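Local coordinates for protein phenazine-1-carboxylate N-methyltransferase (PDB 2IP2) that catalyses the S-adenosyl-L-methionine-dependent N-methylation of phenazine-1-carboxylate to 5-methylphenazine-1-carboxylate, a step in the biosynthesis of the virulence pigment pyocyanin, at residues A[155-160]-A[322-328]; A[243-247]-A[298-302]; A[101-106]-A[142-146]; A[105-109]-A[123-128]. All blocks are in the same frame, centred on the assembly; numbering follows the deposited sequence.

Interaction 1: A[155-160]-A[322-328]; sequences LAFHEI and LPMETRM
Pro323 lies against the helical segment 155-160, its ring touching Leu155, Ala156 and Glu159, residues about one turn apart. Its CG sits 3.8 Å from Leu155 O and its CD 3.9 Å from Ala156 CA, so the ring touches backbone as well as side chains. The small methyl of Ala156 is consistent with so close an approach to the helix backbone. On the next turn the CG methylene of Glu159 reaches the same Pro323 CD at 4.1 Å, the two side chains crossing at about a right angle. The Glu159 chain then bends at chi2 (-58°), which turns its carboxylate off the apolar contact toward its salt-bridge partner Arg162.

Leu322 fills the neighbouring groove by dividing its branches: CD2 rests 4.1 Å from Glu159 CB, while CD1 meets Ile160 CG1 at 4.2 Å. The SD of Met328, carried out by a chain extended as far as the sulfur, approaches the same Ile160 CG1 at 4.3 Å. At the other end Leu155 and Met324 make a looser contact, backed by Ala9 and Ile13 of the second subunit.

What positions these groups is the reversal of 322-328. Leu322 N donates to Thr326 O at 2.8 Å, and Met324 and Glu325 both take left-handed backbone conformations to turn the chain. Ile271 of strand 267-272 supports Leu322 and Ile160 from the sheet. The contact thus joins helix 154-163 to the hairpin of strands 314-322 and 326-333, whose reversed final strand, in the order 3-2-1-4-5-7-6, marks the Rossmann-like class I methyltransferase fold.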
loop_
_atom_site.group_PDB
_atom_site.type_symbol
_atom_site.label_atom_id
_atom_site.label_comp_id
_atom_site.label_asym_id
_atom_site.label_seq_id
_atom_site.Cartn_x
_atom_site.Cartn_y
_atom_site.Cartn_z
ATOM N N LEU A 155 -15.385 -11.218 12.458
ATOM C CA LEU A 155 -15.255 -12.321 11.501
ATOM C C LEU A 155 -14.700 -13.568 12.200
ATOM O O LEU A 155 -15.193 -14.682 11.986
ATOM C CB LEU A 155 -14.371 -11.933 10.301
ATOM C CG LEU A 155 -15.045 -11.488 8.997
ATOM C CD1 LEU A 155 -15.665 -10.096 9.090
ATOM C CD2 LEU A 155 -14.079 -11.552 7.815
ATOM N N ALA A 156 -13.681 -13.383 13.026
ATOM C CA ALA A 156 -13.046 -14.516 13.686
ATOM C C ALA A 156 -13.965 -15.012 14.804
ATOM O O ALA A 156 -14.184 -16.229 14.939
ATOM C CB ALA A 156 -11.690 -14.138 14.234
ATOM N N PHE A 157 -14.509 -14.071 15.579
ATOM C CA PHE A 157 -15.375 -14.409 16.721
ATOM C C PHE A 157 -16.591 -15.229 16.300
ATOM O O PHE A 157 -17.031 -16.054 17.072
ATOM C CB PHE A 157 -15.874 -13.155 17.459
ATOM C CG PHE A 157 -14.800 -12.427 18.272
ATOM C CD1 PHE A 157 -13.543 -12.996 18.523
ATOM C CD2 PHE A 157 -15.068 -11.149 18.778
ATOM C CE1 PHE A 157 -12.564 -12.290 19.289
ATOM C CE2 PHE A 157 -14.111 -10.453 19.534
ATOM C CZ PHE A 157 -12.853 -11.023 19.782
ATOM N N HIS A 158 -17.162 -14.960 15.118
ATOM C CA HIS A 158 -18.357 -15.666 14.681
ATOM C C HIS A 158 -18.048 -17.109 14.335
ATOM O O HIS A 158 -18.952 -17.966 14.396
ATOM C CB HIS A 158 -19.055 -14.972 13.498
ATOM C CG HIS A 158 -19.702 -13.666 13.860
ATOM N ND1 HIS A 158 -20.538 -13.520 14.948
ATOM C CD2 HIS A 158 -19.640 -12.448 13.274
ATOM C CE1 HIS A 158 -20.965 -12.273 15.017
ATOM N NE2 HIS A 158 -20.424 -11.596 14.020
ATOM N N GLU A 159 -16.793 -17.383 13.961
ATOM C CA GLU A 159 -16.341 -18.781 13.750
ATOM C C GLU A 159 -16.231 -19.565 15.030
ATOM O O GLU A 159 -16.391 -20.775 15.000
ATOM C CB GLU A 159 -14.990 -18.889 13.050
ATOM C CG GLU A 159 -15.075 -18.917 11.515
ATOM C CD GLU A 159 -15.932 -20.052 10.973
ATOM O OE1 GLU A 159 -15.557 -21.266 11.058
ATOM O OE2 GLU A 159 -17.010 -19.707 10.457
ATOM N N ILE A 160 -15.946 -18.900 16.143
ATOM C CA ILE A 160 -15.674 -19.632 17.390
ATOM C C ILE A 160 -16.811 -20.603 17.818
ATOM O O ILE A 160 -16.574 -21.817 18.017
ATOM C CB ILE A 160 -15.162 -18.682 18.520
ATOM C CG1 ILE A 160 -13.710 -18.313 18.209
ATOM C CG2 ILE A 160 -15.191 -19.355 19.900
ATOM C CD1 ILE A 160 -13.203 -17.177 18.999
ATOM N N LEU A 322 -8.045 -19.133 12.232
ATOM C CA LEU A 322 -9.280 -18.336 12.065
ATOM C C LEU A 322 -9.072 -17.185 11.060
ATOM O O LEU A 322 -7.943 -16.908 10.655
ATOM C CB LEU A 322 -9.770 -17.788 13.431
ATOM C CG LEU A 322 -10.012 -18.666 14.668
ATOM C CD1 LEU A 322 -10.230 -17.718 15.886
ATOM C CD2 LEU A 322 -11.234 -19.582 14.484
ATOM N N PRO A 323 -10.165 -16.504 10.644
ATOM C CA PRO A 323 -9.972 -15.345 9.758
ATOM C C PRO A 323 -9.057 -14.258 10.310
ATOM O O PRO A 323 -8.890 -14.127 11.538
ATOM C CB PRO A 323 -11.408 -14.784 9.566
ATOM C CG PRO A 323 -12.313 -15.923 9.846
ATOM C CD PRO A 323 -11.595 -16.780 10.901
ATOM N N MET A 324 -8.488 -13.482 9.374
ATOM C CA MET A 324 -7.654 -12.326 9.644
ATOM C C MET A 324 -6.474 -12.672 10.521
ATOM O O MET A 324 -6.228 -12.014 11.546
ATOM C CB MET A 324 -8.483 -11.209 10.256
ATOM C CG MET A 324 -9.871 -11.169 9.637
ATOM S SD MET A 324 -10.485 -9.504 9.530
ATOM C CE MET A 324 -8.923 -8.567 9.617
ATOM N N GLU A 325 -5.767 -13.734 10.116
ATOM C CA GLU A 325 -4.519 -14.140 10.736
ATOM C C GLU A 325 -4.628 -14.387 12.257
ATOM O O GLU A 325 -3.655 -14.203 12.981
ATOM C CB GLU A 325 -3.363 -13.155 10.393
ATOM C CG GLU A 325 -2.974 -13.067 8.898
ATOM C CD GLU A 325 -2.440 -14.379 8.313
ATOM O OE1 GLU A 325 -1.810 -15.154 9.061
ATOM O OE2 GLU A 325 -2.639 -14.623 7.105
ATOM N N THR A 326 -5.783 -14.859 12.735
ATOM C CA THR A 326 -5.890 -15.118 14.193
ATOM C C THR A 326 -5.907 -16.618 14.445
ATOM O O THR A 326 -6.256 -17.393 13.562
ATOM C CB THR A 326 -7.112 -14.423 14.886
ATOM O OG1 THR A 326 -7.526 -15.154 16.066
ATOM C CG2 THR A 326 -8.266 -14.331 13.982
ATOM N N ARG A 327 -5.477 -17.022 15.628
ATOM C CA ARG A 327 -5.355 -18.455 15.909
ATOM C C ARG A 327 -6.295 -18.779 17.023
ATOM O O ARG A 327 -6.496 -17.946 17.919
ATOM C CB ARG A 327 -3.976 -18.772 16.411
ATOM C CG ARG A 327 -3.403 -19.988 15.786
ATOM C CD ARG A 327 -2.207 -19.533 14.963
ATOM N NE ARG A 327 -2.158 -20.168 13.658
ATOM C CZ ARG A 327 -1.167 -19.990 12.784
ATOM N NH1 ARG A 327 -0.127 -19.208 13.068
ATOM N NH2 ARG A 327 -1.219 -20.607 11.630
ATOM N N MET A 328 -6.811 -20.006 17.021
ATOM C CA MET A 328 -7.596 -20.467 18.177
ATOM C C MET A 328 -6.825 -21.665 18.702
ATOM O O MET A 328 -6.629 -22.620 17.962
ATOM C CB MET A 328 -9.008 -20.892 17.782
ATOM C CG MET A 328 -9.830 -21.455 19.014
ATOM S SD MET A 328 -11.512 -21.962 18.565
ATOM C CE MET A 328 -11.155 -23.533 17.767
#

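Interaction 2: A[243-247]-A[298-302]; sequences IGDLD and RHRTT
Arg300 points its guanidinium into the turn 243-247 and takes hold of two carbonyl oxygens with its two terminal nitrogens. NH1 donates to Ile243 O at 3.0 Å and NH2 to Leu246 O, also at 3.0 Å. The two bonds are oriented differently. Ile243 O lies in the guanidinium plane, yet the donor stands well above the carbonyl plane, 67° out of it. Leu246 O, by contrast, is met nearly head-on, with a C=O...N angle of 160°. The chain of Arg300 is extended from CG to NE (chi2 -169°), which carries the planar group across the gap between the loops. The side chains of Ile243 and Arg300 cross at about a right angle, with Ile243 CG2 only 3.2 Å from Arg300 NH1.

Residues 243-246 form a type I beta turn, closed by Leu246 N donating to Ile243 O. That nitrogen and Arg300 NH1 reach the oxygen from opposite faces of its plane. Beside this grip the loops are joined through water: one molecule donates to both Gly244 O and Arg298 O, and a second donates to Gly244 O while accepting from Arg298 N. Arg298 sends its own guanidinium outward, to Glu56 of the second subunit.

Since both acceptors of Arg300 are neutral carbonyls, neither of these bonds is to a counter-charge; the positive group probably polarises the carbonyls and so strengthens a link to the turn just ahead of helix 248-261.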
loop_
_atom_site.group_PDB
_atom_site.type_symbol
_atom_site.label_atom_id
_atom_site.label_comp_id
_atom_site.label_asym_id
_atom_site.label_seq_id
_atom_site.Cartn_x
_atom_site.Cartn_y
_atom_site.Cartn_z
ATOM N N ILE A 243 -3.363 -12.762 26.557
ATOM C CA ILE A 243 -2.036 -13.262 26.891
ATOM C C ILE A 243 -0.916 -12.386 26.275
ATOM O O ILE A 243 0.104 -12.096 26.935
ATOM C CB ILE A 243 -1.925 -14.755 26.483
ATOM C CG1 ILE A 243 -2.742 -15.621 27.448
ATOM C CG2 ILE A 243 -0.468 -15.239 26.399
ATOM C CD1 ILE A 243 -2.309 -15.526 28.921
ATOM N N GLY A 244 -1.137 -11.943 25.031
ATOM C CA GLY A 244 -0.149 -11.135 24.281
ATOM C C GLY A 244 0.432 -9.984 25.080
ATOM O O GLY A 244 1.588 -9.576 24.894
ATOM N N ASP A 245 -0.364 -9.460 26.001
ATOM C CA ASP A 245 0.051 -8.284 26.711
ATOM C C ASP A 245 0.718 -8.599 28.053
ATOM O O ASP A 245 1.190 -7.672 28.732
ATOM C CB ASP A 245 -1.151 -7.358 26.933
ATOM C CG ASP A 245 -0.742 -5.927 27.272
ATOM O OD1 ASP A 245 0.454 -5.576 27.119
ATOM O OD2 ASP A 245 -1.626 -5.149 27.693
ATOM N N LEU A 246 0.781 -9.892 28.405
ATOM C CA LEU A 246 1.170 -10.359 29.737
ATOM C C LEU A 246 2.581 -10.937 29.732
ATOM O O LEU A 246 2.941 -11.640 28.801
ATOM C CB LEU A 246 0.185 -11.431 30.249
ATOM C CG LEU A 246 -1.273 -11.063 30.611
ATOM C CD1 LEU A 246 -1.967 -12.324 31.170
ATOM C CD2 LEU A 246 -1.347 -9.943 31.607
ATOM N N ASP A 247 3.370 -10.627 30.765
ATOM C CA ASP A 247 4.689 -11.286 30.934
ATOM C C ASP A 247 4.541 -12.734 31.434
ATOM O O ASP A 247 3.410 -13.203 31.674
ATOM C CB ASP A 247 5.617 -10.445 31.829
ATOM C CG ASP A 247 5.166 -10.363 33.307
ATOM O OD1 ASP A 247 4.279 -11.131 33.779
ATOM O OD2 ASP A 247 5.746 -9.505 34.012
ATOM N N ARG A 298 3.585 -6.672 20.768
ATOM C CA ARG A 298 4.136 -7.676 19.847
ATOM C C ARG A 298 3.376 -9.004 19.920
ATOM O O ARG A 298 2.696 -9.264 20.902
ATOM C CB ARG A 298 5.631 -7.928 20.089
ATOM C CG ARG A 298 5.998 -8.734 21.340
ATOM C CD ARG A 298 6.132 -7.843 22.574
ATOM N NE ARG A 298 6.752 -6.525 22.323
ATOM C CZ ARG A 298 8.035 -6.214 22.552
ATOM N NH1 ARG A 298 8.885 -7.116 23.034
ATOM N NH2 ARG A 298 8.479 -4.987 22.295
ATOM N N HIS A 299 3.498 -9.823 18.878
ATOM C CA HIS A 299 2.896 -11.155 18.879
ATOM C C HIS A 299 3.915 -12.213 19.349
ATOM O O HIS A 299 5.135 -12.053 19.188
ATOM C CB HIS A 299 2.278 -11.479 17.501
ATOM C CG HIS A 299 1.125 -10.586 17.115
ATOM N ND1 HIS A 299 -0.056 -10.542 17.823
ATOM C CD2 HIS A 299 0.956 -9.739 16.074
ATOM C CE1 HIS A 299 -0.890 -9.689 17.258
ATOM N NE2 HIS A 299 -0.306 -9.197 16.182
ATOM N N ARG A 300 3.425 -13.278 19.996
ATOM C CA ARG A 300 4.255 -14.436 20.295
ATOM C C ARG A 300 4.283 -15.410 19.136
ATOM O O ARG A 300 3.400 -15.439 18.303
ATOM C CB ARG A 300 3.698 -15.165 21.508
ATOM C CG ARG A 300 4.057 -14.531 22.876
ATOM C CD ARG A 300 3.683 -15.502 23.970
ATOM N NE ARG A 300 4.172 -15.107 25.292
ATOM C CZ ARG A 300 3.503 -14.300 26.111
ATOM N NH1 ARG A 300 2.332 -13.776 25.725
ATOM N NH2 ARG A 300 3.994 -14.011 27.310
ATOM N N THR A 301 5.290 -16.266 19.089
ATOM C CA THR A 301 5.215 -17.352 18.144
ATOM C C THR A 301 4.208 -18.347 18.709
ATOM O O THR A 301 3.938 -18.399 19.940
ATOM C CB THR A 301 6.565 -18.088 17.953
ATOM O OG1 THR A 301 6.986 -18.622 19.211
ATOM C CG2 THR A 301 7.649 -17.156 17.338
ATOM N N THR A 302 3.650 -19.122 17.813
ATOM C CA THR A 302 2.721 -20.197 18.172
ATOM C C THR A 302 3.385 -21.130 19.176
ATOM O O THR A 302 2.771 -21.503 20.193
ATOM C CB THR A 302 2.334 -21.004 16.923
ATOM O OG1 THR A 302 1.772 -20.116 15.936
ATOM C CG2 THR A 302 1.321 -22.106 17.285
HETATM O O HOH W 1 3.094 -10.850 23.118
HETATM O O HOH W 2 2.390 -7.217 23.271
#

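Interaction 3: A[101-106]-A[142-146]; sequences FYGEEF and AGRRF
Phe101 and Phe146 meet where helix 96-102 comes against helix 140-150, in the helical region of this O-methyltransferase family that accompanies the Rossmann-like domain and takes part in the dimer. This is the tightly packed part. Phe146 CD1 stands over one face of the Phe101 ring, 3.7 Å from Phe101 CE1, but toward the rim. With centroids 5.3 Å apart and planes at 54°, the pair forms an oblique contact. Phe146 holds CG anti to its own nitrogen (chi1 -178°), a setting that carries the ring obliquely out from the helix and brings its CD1 over Phe101. Its CE1 also comes to 4.2 Å from Phe106 CZ, while Phe132 adds an edge-to-face partner. Flat rings suit the place because Phe101 can offer a face to Phe146 CD1, giving wide apolar contact between the helices.

Beside the rings the contact turns polar, and its looser margin is at the partly exposed Glu104. Arg145 leaves the same helix as Phe146 and, bending at chi3 (-71°), presents the end of its guanidinium to Glu105. NH1 donates to Glu105 OE1 at 3.0 Å and NH2 to Glu105 OE2 at 2.7 Å, a two-pronged salt bridge using the syn side of each oxygen. Glu104 adds charge but little grip: its OE1 is 4.1 Å from Arg145 NH1 and well out of the guanidinium plane, and its other oxygen bonds to Tyr26. The bridge, together with Tyr135 OH, gives the buried carboxylate of Glu105 partners for its charge. The two halves of the contact meet at Phe101, where Glu105 OE1 lies over the face opposite Phe146, 3.7 Å above the ring plane and offset toward the rim.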
loop_
_atom_site.group_PDB
_atom_site.type_symbol
_atom_site.label_atom_id
_atom_site.label_comp_id
_atom_site.label_asym_id
_atom_site.label_seq_id
_atom_site.Cartn_x
_atom_site.Cartn_y
_atom_site.Cartn_z
ATOM N N PHE A 101 -10.636 4.203 10.115
ATOM C CA PHE A 101 -9.682 4.387 11.227
ATOM C C PHE A 101 -8.263 4.135 10.737
ATOM O O PHE A 101 -7.328 4.877 11.014
ATOM C CB PHE A 101 -10.029 3.455 12.391
ATOM C CG PHE A 101 -9.363 3.869 13.681
ATOM C CD1 PHE A 101 -8.052 3.493 13.928
ATOM C CD2 PHE A 101 -10.008 4.709 14.572
ATOM C CE1 PHE A 101 -7.388 3.876 15.116
ATOM C CE2 PHE A 101 -9.363 5.122 15.761
ATOM C CZ PHE A 101 -8.036 4.688 16.020
ATOM N N TYR A 102 -8.117 3.136 9.885
ATOM C CA TYR A 102 -6.765 2.782 9.406
ATOM C C TYR A 102 -6.217 3.852 8.479
ATOM O O TYR A 102 -5.014 4.162 8.486
ATOM C CB TYR A 102 -6.869 1.463 8.700
ATOM C CG TYR A 102 -6.838 0.255 9.635
ATOM C CD1 TYR A 102 -7.290 0.314 10.967
ATOM C CD2 TYR A 102 -6.354 -0.939 9.176
ATOM C CE1 TYR A 102 -7.210 -0.845 11.813
ATOM C CE2 TYR A 102 -6.273 -2.090 10.004
ATOM C CZ TYR A 102 -6.709 -2.034 11.281
ATOM O OH TYR A 102 -6.650 -3.198 12.050
ATOM N N GLY A 103 -7.133 4.468 7.721
ATOM C CA GLY A 103 -6.773 5.555 6.780
ATOM C C GLY A 103 -6.657 6.936 7.397
ATOM O O GLY A 103 -6.296 7.889 6.706
ATOM N N GLU A 104 -6.883 7.027 8.704
ATOM C CA GLU A 104 -6.810 8.303 9.429
ATOM C C GLU A 104 -5.770 8.120 10.485
ATOM O O GLU A 104 -4.589 8.277 10.190
ATOM C CB GLU A 104 -8.203 8.696 9.936
ATOM C CG GLU A 104 -9.092 9.139 8.747
ATOM C CD GLU A 104 -10.617 9.276 8.999
ATOM O OE1 GLU A 104 -11.092 9.198 10.184
ATOM O OE2 GLU A 104 -11.328 9.449 7.957
ATOM N N GLU A 105 -6.164 7.717 11.719
ATOM C CA GLU A 105 -5.207 7.583 12.788
ATOM C C GLU A 105 -3.995 6.700 12.413
ATOM O O GLU A 105 -2.875 7.060 12.720
ATOM C CB GLU A 105 -5.870 6.929 13.981
ATOM C CG GLU A 105 -6.464 7.918 14.939
ATOM C CD GLU A 105 -7.860 8.351 14.536
ATOM O OE1 GLU A 105 -8.363 7.920 13.468
ATOM O OE2 GLU A 105 -8.461 9.109 15.347
ATOM N N PHE A 106 -4.223 5.527 11.828
ATOM C CA PHE A 106 -3.044 4.686 11.525
ATOM C C PHE A 106 -2.217 5.105 10.304
ATOM O O PHE A 106 -1.022 4.781 10.202
ATOM C CB PHE A 106 -3.411 3.234 11.461
ATOM C CG PHE A 106 -3.805 2.661 12.809
ATOM C CD1 PHE A 106 -3.299 3.227 14.018
ATOM C CD2 PHE A 106 -4.653 1.540 12.861
ATOM C CE1 PHE A 106 -3.628 2.616 15.283
ATOM C CE2 PHE A 106 -5.008 0.956 14.090
ATOM C CZ PHE A 106 -4.466 1.463 15.291
ATOM N N ALA A 142 -12.708 8.983 19.514
ATOM C CA ALA A 142 -11.664 8.120 18.926
ATOM C C ALA A 142 -11.845 6.705 19.477
ATOM O O ALA A 142 -11.841 5.703 18.736
ATOM C CB ALA A 142 -10.284 8.674 19.252
ATOM N N GLY A 143 -12.076 6.636 20.776
ATOM C CA GLY A 143 -12.387 5.365 21.417
ATOM C C GLY A 143 -13.585 4.650 20.777
ATOM O O GLY A 143 -13.500 3.460 20.465
ATOM N N ARG A 144 -14.691 5.377 20.597
ATOM C CA ARG A 144 -15.856 4.882 19.852
ATOM C C ARG A 144 -15.506 4.360 18.451
ATOM O O ARG A 144 -15.857 3.243 18.068
ATOM C CB ARG A 144 -16.880 6.023 19.702
ATOM C CG ARG A 144 -18.225 5.630 19.042
ATOM C CD ARG A 144 -19.101 6.875 18.783
ATOM N NE ARG A 144 -18.510 7.814 17.817
ATOM C CZ ARG A 144 -18.460 7.608 16.499
ATOM N NH1 ARG A 144 -18.967 6.506 15.979
ATOM N NH2 ARG A 144 -17.922 8.526 15.696
ATOM N N ARG A 145 -14.792 5.164 17.693
ATOM C CA ARG A 145 -14.380 4.721 16.346
ATOM C C ARG A 145 -13.471 3.505 16.322
ATOM O O ARG A 145 -13.527 2.639 15.371
ATOM C CB ARG A 145 -13.725 5.876 15.642
ATOM C CG ARG A 145 -14.770 6.948 15.193
ATOM C CD ARG A 145 -14.106 8.017 14.333
ATOM N NE ARG A 145 -13.221 8.883 15.098
ATOM C CZ ARG A 145 -11.894 8.832 14.992
ATOM N NH1 ARG A 145 -11.334 7.985 14.134
ATOM N NH2 ARG A 145 -11.133 9.617 15.736
ATOM N N PHE A 146 -12.612 3.404 17.334
ATOM C CA PHE A 146 -11.677 2.268 17.330
ATOM C C PHE A 146 -12.431 0.960 17.579
ATOM O O PHE A 146 -12.124 -0.101 16.952
ATOM C CB PHE A 146 -10.497 2.458 18.314
ATOM C CG PHE A 146 -9.515 1.303 18.266
ATOM C CD1 PHE A 146 -8.816 1.047 17.084
ATOM C CD2 PHE A 146 -9.353 0.447 19.340
ATOM C CE1 PHE A 146 -7.955 -0.079 16.996
ATOM C CE2 PHE A 146 -8.421 -0.627 19.263
ATOM C CZ PHE A 146 -7.761 -0.853 18.078
#

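Interaction 4: A[105-109]-A[123-128]; sequences EFHAA and GFELAF
Helices 105-109 and 123-128 cross almost perpendicularly, at 95°, with their axes 8.3 Å apart at closest approach. At the crossing the backbones touch: Gly123 CA lies 3.1 Å from Ala109 O, a CA-H...O contact that depends on Gly123 having no side chain there. Small residues continue the close approach, with Ala127 CB 3.5 Å from Ala108 O and Ala109 CB 3.7 Å from Phe124 CA.

The near-perpendicular crossing is a close helix-helix contact made through glycine and alanine, in the helical region of this O-methyltransferase beside the dimer interface, where His107 of each subunit faces its counterpart. Larger rings fill the flanks. Phe128 brings the edge of its ring to Glu105 O, CE2 being 3.6 Å away, and the same CE2 lies 3.7 Å from Ala108 CB. Within its own helix Phe128 CD2 sits over the centre of the Phe124 ring. Phe124, with CG anti to the nitrogen (chi1 -174°), extends alongside Glu105, whose CG methylene sits at the ring's edge, 4.0 Å from CE2. The carboxylate and this ring are nearly coplanar, 2° apart. Phe124 CD2 in turn approaches the Phe106 ring at its edge, 4.3 Å from CE1.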
loop_
_atom_site.group_PDB
_atom_site.type_symbol
_atom_site.label_atom_id
_atom_site.label_comp_id
_atom_site.label_asym_id
_atom_site.label_seq_id
_atom_site.Cartn_x
_atom_site.Cartn_y
_atom_site.Cartn_z
ATOM N N GLU A 105 -6.164 7.717 11.719
ATOM C CA GLU A 105 -5.207 7.583 12.788
ATOM C C GLU A 105 -3.995 6.700 12.413
ATOM O O GLU A 105 -2.875 7.060 12.720
ATOM C CB GLU A 105 -5.870 6.929 13.981
ATOM C CG GLU A 105 -6.464 7.918 14.939
ATOM C CD GLU A 105 -7.860 8.351 14.536
ATOM O OE1 GLU A 105 -8.363 7.920 13.468
ATOM O OE2 GLU A 105 -8.461 9.109 15.347
ATOM N N PHE A 106 -4.223 5.527 11.828
ATOM C CA PHE A 106 -3.044 4.686 11.525
ATOM C C PHE A 106 -2.217 5.105 10.304
ATOM O O PHE A 106 -1.022 4.781 10.202
ATOM C CB PHE A 106 -3.411 3.234 11.461
ATOM C CG PHE A 106 -3.805 2.661 12.809
ATOM C CD1 PHE A 106 -3.299 3.227 14.018
ATOM C CD2 PHE A 106 -4.653 1.540 12.861
ATOM C CE1 PHE A 106 -3.628 2.616 15.283
ATOM C CE2 PHE A 106 -5.008 0.956 14.090
ATOM C CZ PHE A 106 -4.466 1.463 15.291
ATOM N N HIS A 107 -2.837 5.824 9.392
ATOM C CA HIS A 107 -2.054 6.478 8.304
ATOM C C HIS A 107 -1.117 7.534 8.924
ATOM O O HIS A 107 0.067 7.645 8.558
ATOM C CB HIS A 107 -3.001 7.172 7.324
ATOM C CG HIS A 107 -2.295 7.930 6.233
ATOM N ND1 HIS A 107 -1.760 7.310 5.122
ATOM C CD2 HIS A 107 -2.043 9.255 6.083
ATOM C CE1 HIS A 107 -1.191 8.219 4.331
ATOM N NE2 HIS A 107 -1.352 9.408 4.894
ATOM N N ALA A 108 -1.655 8.323 9.861
ATOM C CA ALA A 108 -0.792 9.234 10.601
ATOM C C ALA A 108 0.319 8.518 11.343
ATOM O O ALA A 108 1.481 8.974 11.353
ATOM C CB ALA A 108 -1.637 10.031 11.603
ATOM N N ALA A 109 -0.027 7.404 11.968
ATOM C CA ALA A 109 0.937 6.582 12.787
ATOM C C ALA A 109 2.077 6.033 11.974
ATOM O O ALA A 109 3.242 5.843 12.473
ATOM C CB ALA A 109 0.195 5.412 13.442
ATOM N N GLY A 123 5.084 4.746 16.158
ATOM C CA GLY A 123 4.700 5.845 15.257
ATOM C C GLY A 123 3.433 6.558 15.690
ATOM O O GLY A 123 3.341 7.787 15.558
ATOM N N PHE A 124 2.501 5.822 16.284
ATOM C CA PHE A 124 1.274 6.492 16.772
ATOM C C PHE A 124 1.681 7.600 17.798
ATOM O O PHE A 124 1.244 8.743 17.714
ATOM C CB PHE A 124 0.260 5.553 17.411
ATOM C CG PHE A 124 -1.028 6.270 17.765
ATOM C CD1 PHE A 124 -1.132 7.030 18.981
ATOM C CD2 PHE A 124 -2.082 6.298 16.856
ATOM C CE1 PHE A 124 -2.303 7.752 19.300
ATOM C CE2 PHE A 124 -3.285 6.990 17.159
ATOM C CZ PHE A 124 -3.380 7.760 18.385
ATOM N N GLU A 125 2.520 7.227 18.745
ATOM C CA GLU A 125 2.978 8.178 19.780
ATOM C C GLU A 125 3.781 9.333 19.160
ATOM O O GLU A 125 3.616 10.534 19.548
ATOM C CB GLU A 125 3.813 7.432 20.804
ATOM C CG GLU A 125 4.257 8.422 21.959
ATOM C CD GLU A 125 4.720 7.723 23.202
ATOM O OE1 GLU A 125 4.577 6.494 23.301
ATOM O OE2 GLU A 125 5.195 8.443 24.091
ATOM N N LEU A 126 4.675 9.013 18.196
ATOM C CA LEU A 126 5.364 10.100 17.494
ATOM C C LEU A 126 4.406 11.076 16.818
ATOM O O LEU A 126 4.589 12.298 16.919
ATOM C CB LEU A 126 6.413 9.576 16.519
ATOM C CG LEU A 126 7.591 8.830 17.190
ATOM C CD1 LEU A 126 8.407 8.189 16.043
ATOM C CD2 LEU A 126 8.505 9.770 18.027
ATOM N N ALA A 127 3.404 10.532 16.120
ATOM C CA ALA A 127 2.431 11.312 15.345
ATOM C C ALA A 127 1.504 12.171 16.225
ATOM O O ALA A 127 1.136 13.281 15.843
ATOM C CB ALA A 127 1.545 10.383 14.512
ATOM N N PHE A 128 1.079 11.626 17.357
ATOM C CA PHE A 128 -0.027 12.290 18.122
ATOM C C PHE A 128 0.524 12.940 19.403
ATOM O O PHE A 128 -0.177 13.729 20.082
ATOM C CB PHE A 128 -1.166 11.287 18.397
ATOM C CG PHE A 128 -2.009 11.006 17.176
ATOM C CD1 PHE A 128 -3.104 11.813 16.861
ATOM C CD2 PHE A 128 -1.716 9.924 16.342
ATOM C CE1 PHE A 128 -3.866 11.584 15.704
ATOM C CE2 PHE A 128 -2.432 9.687 15.194
ATOM C CZ PHE A 128 -3.540 10.500 14.855
#

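How the interactions relate
Interactions 3 and 4 share Glu105 and Phe106 on helix 105-109, and their centres lie about 10 Å apart. Interaction 4 is buried and apolar, whereas interaction 3 adds a salt bridge to its aromatic core. Interaction 1 is also mainly apolar and partly buried, but belongs to the sheet-bearing domain; its helix 154-163 follows helix 140-150 of interaction 3 in the chain. Interaction 2 is a surface contact between loops, relying on carbonyl hydrogen bonds and water instead of hydrophobic packing. Along the chain it is nested inside the loop closed by interaction 1, and the two touch at Arg327 and Thr302.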